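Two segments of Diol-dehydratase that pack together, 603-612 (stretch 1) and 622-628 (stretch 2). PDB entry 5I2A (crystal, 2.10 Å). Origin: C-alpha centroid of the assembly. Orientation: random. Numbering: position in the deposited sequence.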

# COMPACT_ATOMS: atom_id res chain seq x y z
N ILE A 603 -38.75 4.31 -20.05
CA ILE A 603 -39.18 3.81 -21.34
C ILE A 603 -38.59 4.65 -22.49
O ILE A 603 -38.21 4.11 -23.53
CB ILE A 603 -40.71 3.78 -21.41
CG1 ILE A 603 -41.22 2.74 -20.42
CG2 ILE A 603 -41.18 3.43 -22.81
CD1 ILE A 603 -42.69 2.79 -20.18
N ALA A 604 -38.49 5.96 -22.27
CA ALA A 604 -37.86 6.84 -23.24
C ALA A 604 -36.43 6.41 -23.49
O ALA A 604 -35.99 6.33 -24.64
CB ALA A 604 -37.91 8.28 -22.78
N MET A 605 -35.70 6.12 -22.41
CA MET A 605 -34.31 5.70 -22.53
C MET A 605 -34.20 4.33 -23.18
O MET A 605 -33.30 4.10 -23.99
CB MET A 605 -33.62 5.68 -21.16
CG MET A 605 -33.49 7.05 -20.53
SD MET A 605 -32.40 8.17 -21.43
CE MET A 605 -30.80 7.47 -21.02
N GLN A 606 -35.12 3.43 -22.85
CA GLN A 606 -35.12 2.11 -23.45
C GLN A 606 -35.36 2.18 -24.96
O GLN A 606 -34.70 1.49 -25.73
CB GLN A 606 -36.18 1.23 -22.81
CG GLN A 606 -36.26 -0.14 -23.45
CD GLN A 606 -37.13 -1.10 -22.68
OE1 GLN A 606 -37.66 -0.76 -21.62
NE2 GLN A 606 -37.27 -2.31 -23.20
N VAL A 607 -36.31 3.01 -25.37
CA VAL A 607 -36.62 3.20 -26.79
C VAL A 607 -35.41 3.78 -27.53
O VAL A 607 -35.05 3.30 -28.61
CB VAL A 607 -37.84 4.12 -26.97
CG1 VAL A 607 -37.86 4.77 -28.36
CG2 VAL A 607 -39.12 3.34 -26.72
N ALA A 608 -34.76 4.77 -26.92
CA ALA A 608 -33.57 5.38 -27.48
C ALA A 608 -32.42 4.38 -27.65
O ALA A 608 -31.70 4.42 -28.64
CB ALA A 608 -33.12 6.53 -26.60
N LYS A 609 -32.26 3.49 -26.68
CA LYS A 609 -31.16 2.53 -26.71
C LYS A 609 -31.39 1.49 -27.80
O LYS A 609 -30.46 1.08 -28.47
CB LYS A 609 -31.00 1.84 -25.36
CG LYS A 609 -29.77 0.95 -25.27
CD LYS A 609 -29.85 -0.00 -24.09
CE LYS A 609 -28.47 -0.38 -23.59
NZ LYS A 609 -27.58 -0.80 -24.71
N GLY A 610 -32.64 1.08 -27.96
CA GLY A 610 -33.01 0.14 -29.01
C GLY A 610 -32.70 0.69 -30.39
O GLY A 610 -32.13 -0.02 -31.22
N LEU A 611 -33.06 1.94 -30.63
CA LEU A 611 -32.75 2.62 -31.88
C LEU A 611 -31.24 2.68 -32.11
O LEU A 611 -30.75 2.36 -33.18
CB LEU A 611 -33.33 4.04 -31.90
CG LEU A 611 -34.85 4.19 -31.98
CD1 LEU A 611 -35.23 5.65 -31.81
CD2 LEU A 611 -35.38 3.66 -33.30
N LYS A 612 -30.51 3.10 -31.08
CA LYS A 612 -29.06 3.24 -31.18
C LYS A 612 -28.38 1.88 -31.36
O LYS A 612 -27.46 1.76 -32.16
CB LYS A 612 -28.51 3.94 -29.94
CG LYS A 612 -27.06 3.63 -29.63
CD LYS A 612 -26.12 4.39 -30.55
CE LYS A 612 -24.66 4.07 -30.24
NZ LYS A 612 -24.31 4.42 -28.83
N VAL A 622 -39.30 11.13 -31.87
CA VAL A 622 -39.72 9.79 -31.51
C VAL A 622 -39.71 9.61 -30.00
O VAL A 622 -40.58 8.96 -29.42
CB VAL A 622 -38.81 8.73 -32.15
CG1 VAL A 622 -39.39 7.35 -31.93
CG2 VAL A 622 -38.62 8.99 -33.64
N ILE A 623 -38.72 10.21 -29.34
CA ILE A 623 -38.57 10.00 -27.91
C ILE A 623 -39.53 10.93 -27.16
O ILE A 623 -40.11 10.53 -26.14
CB ILE A 623 -37.10 10.20 -27.47
CG1 ILE A 623 -36.27 8.97 -27.82
CG2 ILE A 623 -37.02 10.35 -25.97
CD1 ILE A 623 -35.93 8.81 -29.25
N ALA A 624 -39.74 12.14 -27.67
CA ALA A 624 -40.67 13.08 -27.05
C ALA A 624 -42.10 12.59 -27.12
O ALA A 624 -42.92 12.91 -26.26
CB ALA A 624 -40.56 14.45 -27.69
N ASN A 625 -42.41 11.81 -28.15
CA ASN A 625 -43.75 11.26 -28.27
C ASN A 625 -43.87 9.97 -27.49
O ASN A 625 -44.97 9.52 -27.19
CB ASN A 625 -44.14 11.01 -29.74
CG ASN A 625 -44.20 12.29 -30.54
OD1 ASN A 625 -44.77 13.29 -30.09
ND2 ASN A 625 -43.65 12.27 -31.74
N THR A 626 -42.74 9.39 -27.11
CA THR A 626 -42.76 8.22 -26.24
C THR A 626 -43.08 8.70 -24.83
O THR A 626 -43.92 8.13 -24.15
CB THR A 626 -41.44 7.46 -26.26
OG1 THR A 626 -41.19 6.99 -27.59
CG2 THR A 626 -41.51 6.27 -25.32
N ILE A 627 -42.42 9.78 -24.43
CA ILE A 627 -42.64 10.40 -23.13
C ILE A 627 -44.10 10.81 -22.93
O ILE A 627 -44.75 10.34 -22.00
CB ILE A 627 -41.75 11.62 -22.95
CG1 ILE A 627 -40.30 11.18 -22.75
CG2 ILE A 627 -42.22 12.49 -21.80
CD1 ILE A 627 -39.33 12.31 -22.78
N ARG A 628 -44.60 11.66 -23.81
CA ARG A 628 -45.94 12.22 -23.66
C ARG A 628 -46.95 11.08 -23.69
O ARG A 628 -47.95 11.11 -22.97
CB ARG A 628 -46.23 13.26 -24.76
CG ARG A 628 -47.53 14.05 -24.56
CD ARG A 628 -48.21 14.39 -25.88
NE ARG A 628 -48.34 13.21 -26.73
CZ ARG A 628 -49.49 12.73 -27.17
NH1 ARG A 628 -50.63 13.32 -26.83
NH2 ARG A 628 -49.51 11.65 -27.95

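Two helical segments of Diol-dehydratase run roughly antiparallel, their N-to-C directions 150° apart and their axes 9.1 Å apart at closest approach. No hydrogen bond crosses between them; the contact is a fit of methyls and branched side chains, burying 315 Å² summed over both sides. The hollow is at Ala-604, where the side chain is a lone methyl and the backbones come close: its CA lies 5.7 Å from the CA of Ile-623. Two isoleucines one turn apart are the bumps that close on that methyl, Ala-604 CB meeting Ile-623 CG2 at 3.9 Å and Ile-627 CG1 at 3.8 Å. The CA-to-CB bond of Ile-623 points sideways to the other stretch, but with chi1 m and chi2 p its end comes nearer, so that CG1 reaches Ala-608 CB (4.2 Å) and CD1 reaches Leu-611 CD1 (4.1 Å). Leu-611 points toward the partner helix and also touches Val-622, CD1 to CG1 at 4.5 Å, a looser fit. Another bump is the methyl of Thr-626. Its CG2 rests 3.8 Å from Ile-603 CG2, 4.0 Å from Val-607 CG2 and 4.2 Å from Ala-604 CA, filling the space among these residues. Thr-626 OG1 donates a hydrogen bond to Val-622 O (2.8 Å) within its own helix. Met-605 and Ala-624 point away and take no part.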